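Local coordinates for N2152 (Neocallimastix frontalis, PDB 5U22), which probably hydrolyses arabinose-containing glycosides as a family 39 glycoside hydrolase with polyspecific activity on rare arabinosyl substrates, at residues Y45-N50 with Q89-S94; I64-A69 with R98-L103. One frame throughout, in Å; residues are numbered along the deposited sequence.

Contact 1. Residues Y45-N50 with Q89-S94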
loop_
_atom_site.group_PDB
_atom_site.type_symbol
_atom_site.label_atom_id
_atom_site.label_comp_id
_atom_site.label_asym_id
_atom_site.label_seq_id
_atom_site.Cartn_x
_atom_site.Cartn_y
_atom_site.Cartn_z
ATOM N N TYR A 45 3.860 9.132 5.946
ATOM C CA TYR A 45 4.325 10.525 5.834
ATOM C C TYR A 45 4.362 10.987 4.379
ATOM O O TYR A 45 5.164 11.852 4.006
ATOM C CB TYR A 45 5.708 10.731 6.459
ATOM C CG TYR A 45 5.763 10.823 7.971
ATOM C CD1 TYR A 45 5.683 9.681 8.764
ATOM C CD2 TYR A 45 5.956 12.059 8.606
ATOM C CE1 TYR A 45 5.780 9.758 10.144
ATOM C CE2 TYR A 45 6.042 12.147 10.001
ATOM C CZ TYR A 45 5.965 10.992 10.756
ATOM O OH TYR A 45 6.051 11.067 12.131
ATOM N N GLY A 46 3.525 10.383 3.530
ATOM C CA GLY A 46 3.539 10.745 2.128
ATOM C C GLY A 46 2.843 12.049 1.850
ATOM O O GLY A 46 3.137 12.698 0.844
ATOM N N LEU A 47 1.931 12.441 2.733
ATOM C CA LEU A 47 1.217 13.705 2.650
ATOM C C LEU A 47 1.370 14.395 3.992
ATOM O O LEU A 47 1.098 13.783 5.026
ATOM C CB LEU A 47 -0.264 13.480 2.330
ATOM C CG LEU A 47 -1.177 14.705 2.308
ATOM C CD1 LEU A 47 -0.699 15.711 1.274
ATOM C CD2 LEU A 47 -2.621 14.280 2.026
ATOM N N ILE A 48 1.821 15.648 3.987
ATOM C CA ILE A 48 1.944 16.390 5.242
ATOM C C ILE A 48 1.208 17.719 5.129
ATOM O O ILE A 48 0.402 17.915 4.209
ATOM C CB ILE A 48 3.418 16.584 5.639
ATOM C CG1 ILE A 48 4.185 17.354 4.557
ATOM C CG2 ILE A 48 4.074 15.211 5.886
ATOM C CD1 ILE A 48 5.645 17.554 4.927
ATOM N N GLU A 49 1.468 18.634 6.071
ATOM C CA GLU A 49 0.613 19.814 6.206
ATOM C C GLU A 49 0.608 20.650 4.936
ATOM O O GLU A 49 -0.447 21.138 4.513
ATOM C CB GLU A 49 1.052 20.666 7.401
ATOM C CG GLU A 49 0.690 20.087 8.773
ATOM C CD GLU A 49 1.788 19.201 9.338
ATOM O OE1 GLU A 49 2.626 18.714 8.546
ATOM O OE2 GLU A 49 1.815 19.003 10.580
ATOM N N ASN A 50 1.772 20.834 4.309
ATOM C CA ASN A 50 1.797 21.658 3.104
ATOM C C ASN A 50 2.763 21.122 2.049
ATOM O O ASN A 50 3.233 21.891 1.201
ATOM C CB ASN A 50 2.139 23.120 3.455
ATOM C CG ASN A 50 1.640 24.108 2.403
ATOM O OD1 ASN A 50 0.583 23.907 1.805
ATOM N ND2 ASN A 50 2.403 25.174 2.174
ATOM N N GLN A 89 -7.689 16.591 7.081
ATOM C CA GLN A 89 -8.433 17.695 6.476
ATOM C C GLN A 89 -8.069 17.873 5.006
ATOM O O GLN A 89 -8.948 18.106 4.168
ATOM C CB GLN A 89 -8.196 18.996 7.241
ATOM C CG GLN A 89 -8.945 20.193 6.652
ATOM C CD GLN A 89 -10.471 20.035 6.646
ATOM O OE1 GLN A 89 -11.082 19.684 7.659
ATOM N NE2 GLN A 89 -11.091 20.314 5.499
ATOM N N ARG A 90 -6.780 17.776 4.670
ATOM C CA ARG A 90 -6.406 17.852 3.262
ATOM C C ARG A 90 -7.091 16.756 2.461
ATOM O O ARG A 90 -7.561 16.996 1.343
ATOM C CB ARG A 90 -4.886 17.756 3.093
ATOM C CG ARG A 90 -4.099 18.816 3.854
ATOM C CD ARG A 90 -2.671 18.922 3.323
ATOM N NE ARG A 90 -2.653 19.558 2.008
ATOM C CZ ARG A 90 -1.579 19.655 1.229
ATOM N NH1 ARG A 90 -0.413 19.148 1.623
ATOM N NH2 ARG A 90 -1.670 20.260 0.052
ATOM N N LEU A 91 -7.177 15.550 3.029
ATOM C CA LEU A 91 -7.689 14.395 2.296
ATOM C C LEU A 91 -9.187 14.463 2.032
ATOM O O LEU A 91 -9.685 13.681 1.213
ATOM C CB LEU A 91 -7.357 13.106 3.058
ATOM C CG LEU A 91 -5.889 12.684 2.954
ATOM C CD1 LEU A 91 -5.571 11.557 3.942
ATOM C CD2 LEU A 91 -5.557 12.257 1.521
ATOM N N LYS A 92 -9.915 15.364 2.696
ATOM C CA LYS A 92 -11.334 15.522 2.387
ATOM C C LYS A 92 -11.558 15.894 0.933
ATOM O O LYS A 92 -12.648 15.654 0.403
ATOM C CB LYS A 92 -11.966 16.578 3.299
ATOM C CG LYS A 92 -12.159 16.133 4.734
ATOM N N GLU A 93 -10.549 16.474 0.279
ATOM C CA GLU A 93 -10.648 16.782 -1.140
ATOM C C GLU A 93 -10.666 15.520 -1.996
ATOM O O GLU A 93 -11.099 15.575 -3.154
ATOM C CB GLU A 93 -9.497 17.703 -1.545
ATOM C CG GLU A 93 -9.523 18.128 -3.003
ATOM C CD GLU A 93 -8.780 19.428 -3.263
ATOM O OE1 GLU A 93 -7.988 19.864 -2.395
ATOM O OE2 GLU A 93 -8.997 20.015 -4.346
ATOM N N SER A 94 -10.233 14.380 -1.445
ATOM C CA SER A 94 -10.380 13.067 -2.074
ATOM C C SER A 94 -11.379 12.254 -1.263
ATOM O O SER A 94 -10.985 11.523 -0.339
ATOM C CB SER A 94 -9.036 12.338 -2.156
ATOM O OG SER A 94 -8.101 13.088 -2.893
#

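Contact 2. Residues I64-A69 with R98-L103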
loop_
_atom_site.group_PDB
_atom_site.type_symbol
_atom_site.label_atom_id
_atom_site.label_comp_id
_atom_site.label_asym_id
_atom_site.label_seq_id
_atom_site.Cartn_x
_atom_site.Cartn_y
_atom_site.Cartn_z
ATOM N N ILE A 64 -6.023 8.199 -4.058
ATOM C CA ILE A 64 -5.465 7.665 -2.821
ATOM C C ILE A 64 -6.466 6.794 -2.073
ATOM O O ILE A 64 -7.654 7.121 -1.972
ATOM C CB ILE A 64 -5.002 8.843 -1.944
ATOM C CG1 ILE A 64 -3.817 9.571 -2.594
ATOM C CG2 ILE A 64 -4.640 8.369 -0.540
ATOM C CD1 ILE A 64 -2.567 8.705 -2.711
ATOM N N ASN A 65 -5.969 5.684 -1.511
ATOM C CA ASN A 65 -6.766 4.822 -0.648
ATOM C C ASN A 65 -6.570 5.242 0.805
ATOM O O ASN A 65 -7.389 5.985 1.355
ATOM C CB ASN A 65 -6.392 3.350 -0.864
ATOM C CG ASN A 65 -7.239 2.405 -0.056
ATOM O OD1 ASN A 65 -8.422 2.657 0.193
ATOM N ND2 ASN A 65 -6.638 1.301 0.367
ATOM N N VAL A 66 -5.478 4.810 1.433
ATOM C CA VAL A 66 -5.233 5.104 2.842
ATOM C C VAL A 66 -3.803 5.594 2.999
ATOM O O VAL A 66 -2.860 4.892 2.607
ATOM C CB VAL A 66 -5.466 3.883 3.749
ATOM C CG1 VAL A 66 -5.291 4.291 5.197
ATOM C CG2 VAL A 66 -6.846 3.295 3.528
ATOM N N MET A 67 -3.641 6.788 3.585
ATOM C CA MET A 67 -2.326 7.279 3.973
ATOM C C MET A 67 -2.036 6.904 5.423
ATOM O O MET A 67 -2.893 6.378 6.136
ATOM C CB MET A 67 -2.239 8.799 3.800
ATOM C CG MET A 67 -2.574 9.286 2.410
ATOM S SD MET A 67 -1.430 8.736 1.114
ATOM C CE MET A 67 -0.002 9.791 1.367
ATOM N N ARG A 68 -0.819 7.210 5.881
ATOM C CA ARG A 68 -0.442 7.039 7.281
ATOM C C ARG A 68 0.280 8.288 7.756
ATOM O O ARG A 68 1.101 8.858 7.031
ATOM C CB ARG A 68 0.446 5.800 7.466
ATOM C CG ARG A 68 0.771 5.393 8.918
ATOM C CD ARG A 68 1.213 3.934 8.846
ATOM N NE ARG A 68 1.683 3.279 10.067
ATOM C CZ ARG A 68 2.964 3.002 10.320
ATOM N NH1 ARG A 68 3.923 3.398 9.488
ATOM N NH2 ARG A 68 3.290 2.340 11.422
ATOM N N ALA A 69 -0.047 8.727 8.967
ATOM C CA ALA A 69 0.492 9.980 9.476
ATOM C C ALA A 69 0.615 9.883 10.985
ATOM O O ALA A 69 -0.118 9.112 11.617
ATOM C CB ALA A 69 -0.398 11.175 9.086
ATOM N N ARG A 98 -8.672 7.816 3.212
ATOM C CA ARG A 98 -8.583 7.802 4.671
ATOM C C ARG A 98 -7.127 7.885 5.093
ATOM O O ARG A 98 -6.214 7.793 4.271
ATOM C CB ARG A 98 -9.202 6.538 5.297
ATOM C CG ARG A 98 -10.711 6.584 5.412
ATOM C CD ARG A 98 -11.345 5.835 4.284
ATOM N NE ARG A 98 -11.084 4.403 4.353
ATOM C CZ ARG A 98 -10.562 3.691 3.358
ATOM N NH1 ARG A 98 -10.234 4.283 2.206
ATOM N NH2 ARG A 98 -10.384 2.383 3.506
ATOM N N VAL A 99 -6.899 8.052 6.390
ATOM C CA VAL A 99 -5.530 8.156 6.887
ATOM C C VAL A 99 -5.412 7.440 8.229
ATOM O O VAL A 99 -6.267 7.593 9.111
ATOM C CB VAL A 99 -5.064 9.623 6.984
ATOM C CG1 VAL A 99 -6.000 10.462 7.874
ATOM C CG2 VAL A 99 -3.631 9.678 7.470
ATOM N N THR A 100 -4.356 6.645 8.365
ATOM C CA THR A 100 -4.069 5.896 9.583
ATOM C C THR A 100 -3.450 6.823 10.625
ATOM O O THR A 100 -2.536 7.593 10.313
ATOM C CB THR A 100 -3.097 4.757 9.266
ATOM O OG1 THR A 100 -3.674 3.878 8.288
ATOM C CG2 THR A 100 -2.728 3.969 10.523
ATOM N N ILE A 101 -3.928 6.731 11.867
ATOM C CA ILE A 101 -3.356 7.476 12.990
ATOM C C ILE A 101 -2.259 6.645 13.649
ATOM O O ILE A 101 -2.547 5.674 14.352
ATOM C CB ILE A 101 -4.429 7.835 14.019
ATOM C CG1 ILE A 101 -5.497 8.714 13.375
ATOM C CG2 ILE A 101 -3.785 8.524 15.221
ATOM C CD1 ILE A 101 -6.792 8.801 14.162
ATOM N N GLU A 102 -1.005 7.065 13.497
ATOM C CA GLU A 102 0.131 6.361 14.115
ATOM C C GLU A 102 0.397 6.976 15.488
ATOM O O GLU A 102 1.111 7.969 15.622
ATOM C CB GLU A 102 1.362 6.440 13.221
ATOM C CG GLU A 102 2.539 5.556 13.695
ATOM C CD GLU A 102 3.863 5.920 13.021
ATOM O OE1 GLU A 102 3.953 7.024 12.443
ATOM O OE2 GLU A 102 4.811 5.107 13.076
ATOM N N LEU A 103 -0.187 6.379 16.528
ATOM C CA LEU A 103 -0.076 6.963 17.863
ATOM C C LEU A 103 1.358 6.960 18.379
ATOM O O LEU A 103 1.719 7.833 19.177
ATOM C CB LEU A 103 -0.982 6.206 18.844
ATOM C CG LEU A 103 -2.490 6.313 18.610
ATOM C CD1 LEU A 103 -3.253 5.285 19.455
ATOM C CD2 LEU A 103 -2.959 7.713 18.951
#

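Contact 1. Residues Y45-N50 with Q89-S94
Arg90 reaches across to the 45-50 loop and donates from NH1 to the backbone O of Ile48. The bond is 3.0 Å long and fairly straight, with an N-H...O angle of 162°. Ile48 O lies at the edge of the guanidinium, in its plane, and NH1 is tilted somewhat from the plane of the accepting carbonyl. Glu49 O lies 3.4 Å from Arg90 CD without a hydrogen bond, so two successive carbonyl oxygens lie beside the side chain. A bend at chi3 (72°) turns the guanidinium out of the line of the methylenes and brings NH1 to Ile48 O. The same group meets Leu47, whose CD1 lies 3.5 Å from Arg90 NH1. The other branch of Leu47 makes the apolar half of the contact. Its CD2 packs on Leu91 CD2 at 3.6 Å and on Leu91 CG at 3.8 Å, and the two leucines run past each other in opposite directions. Leu47 can serve both neighbours because CG is anti to the backbone N (chi1 176°), which aims the fork at the helix. This helix, 84-91, joins strands 66-70 and 98-102 of the TIM barrel. Leu91 to Ser94 form a type I turn. The contact thus ties the loop after strand 31-35 to the barrel's outer layer. Further out, Arg90 NH2 donates to Pro52 O, so the guanidinium holds the loop at a second carbonyl. Tyr55 touches Leu47, Arg90 and Leu91, and Met67 packs against both leucines from the strand side. The carboxylate of Glu49 turns elsewhere and accepts from Gly82 N and Asp83 N.

Contact 2. Residues I64-A69 with R98-L103
Asn65 and Arg98 begin the pairing with both backbone and side chain. Arg98 N donates to Asn65 O, and the parallel register then continues through Met67 N to Arg98 O, Thr100 N to Met67 O (2.7 Å), Ala69 N to Thr100 O and Glu102 N to Ala69 O. Two CA-H...O contacts add to these: Val66 CA to Arg98 O, and Val99 CA to Met67 O at 3.3 Å.

In the polar side-chain pair, Arg98 NH1 donates to Asn65 OD1 at 3.2 Å. The oxygen lies at the guanidinium edge, but NH1 stands 38° above the amide carbonyl plane. NH1 also donates to Gly96 O. Bends at chi2 and chi3 fold the Arg98 chain back, and Val66 CG2 packs over one face of its guanidinium, 3.7 Å from CZ.

The charged pair is Arg68 and Glu102. Glu102 OE2 is 3.6 Å from Arg68 NH2, over the guanidinium face, so the attraction is of charges alone. Arg68 is extended from CG to NE and points its N-H groups at Glu143, Glu246 and Asn146. These partners probably hold the guanidinium in one orientation.

Apolar packing differs on the two faces. Val99 CG2 meets Ala69 CB at 3.9 Å and Met67 CB on the helix side. On the face carrying Val66, Arg68 and Thr100, Arg68 CG lies against Thr100 CB at 3.9 Å, and Val66 CG1 approaches Thr100 OG1.

Two neighbouring parallel strands joined through helix 84-91 make a beta-alpha-beta unit, the repeating element of the TIM barrel found in family 39 glycoside hydrolases.

Overall arrangement
Both contacts involve one beta-alpha-beta unit: contact 2 pairs its strands, and contact 1 sets the preceding 45-50 loop against the helix between them. Their centres are 10 Å apart, and they touch directly. Tyr45 N lies 3.0 Å from Arg68 O, a probable hydrogen bond. Met67 CE packs 3.6 Å from Leu47 N, and Leu91 CD1 lies 3.6 Å from Val99 CB. A bound BTB molecule lies about 5 Å from the side chain of Arg68 and about 11 Å from that of Ile48. Contact 2 is nearer this ligand, consistent with a place beside the probable active site.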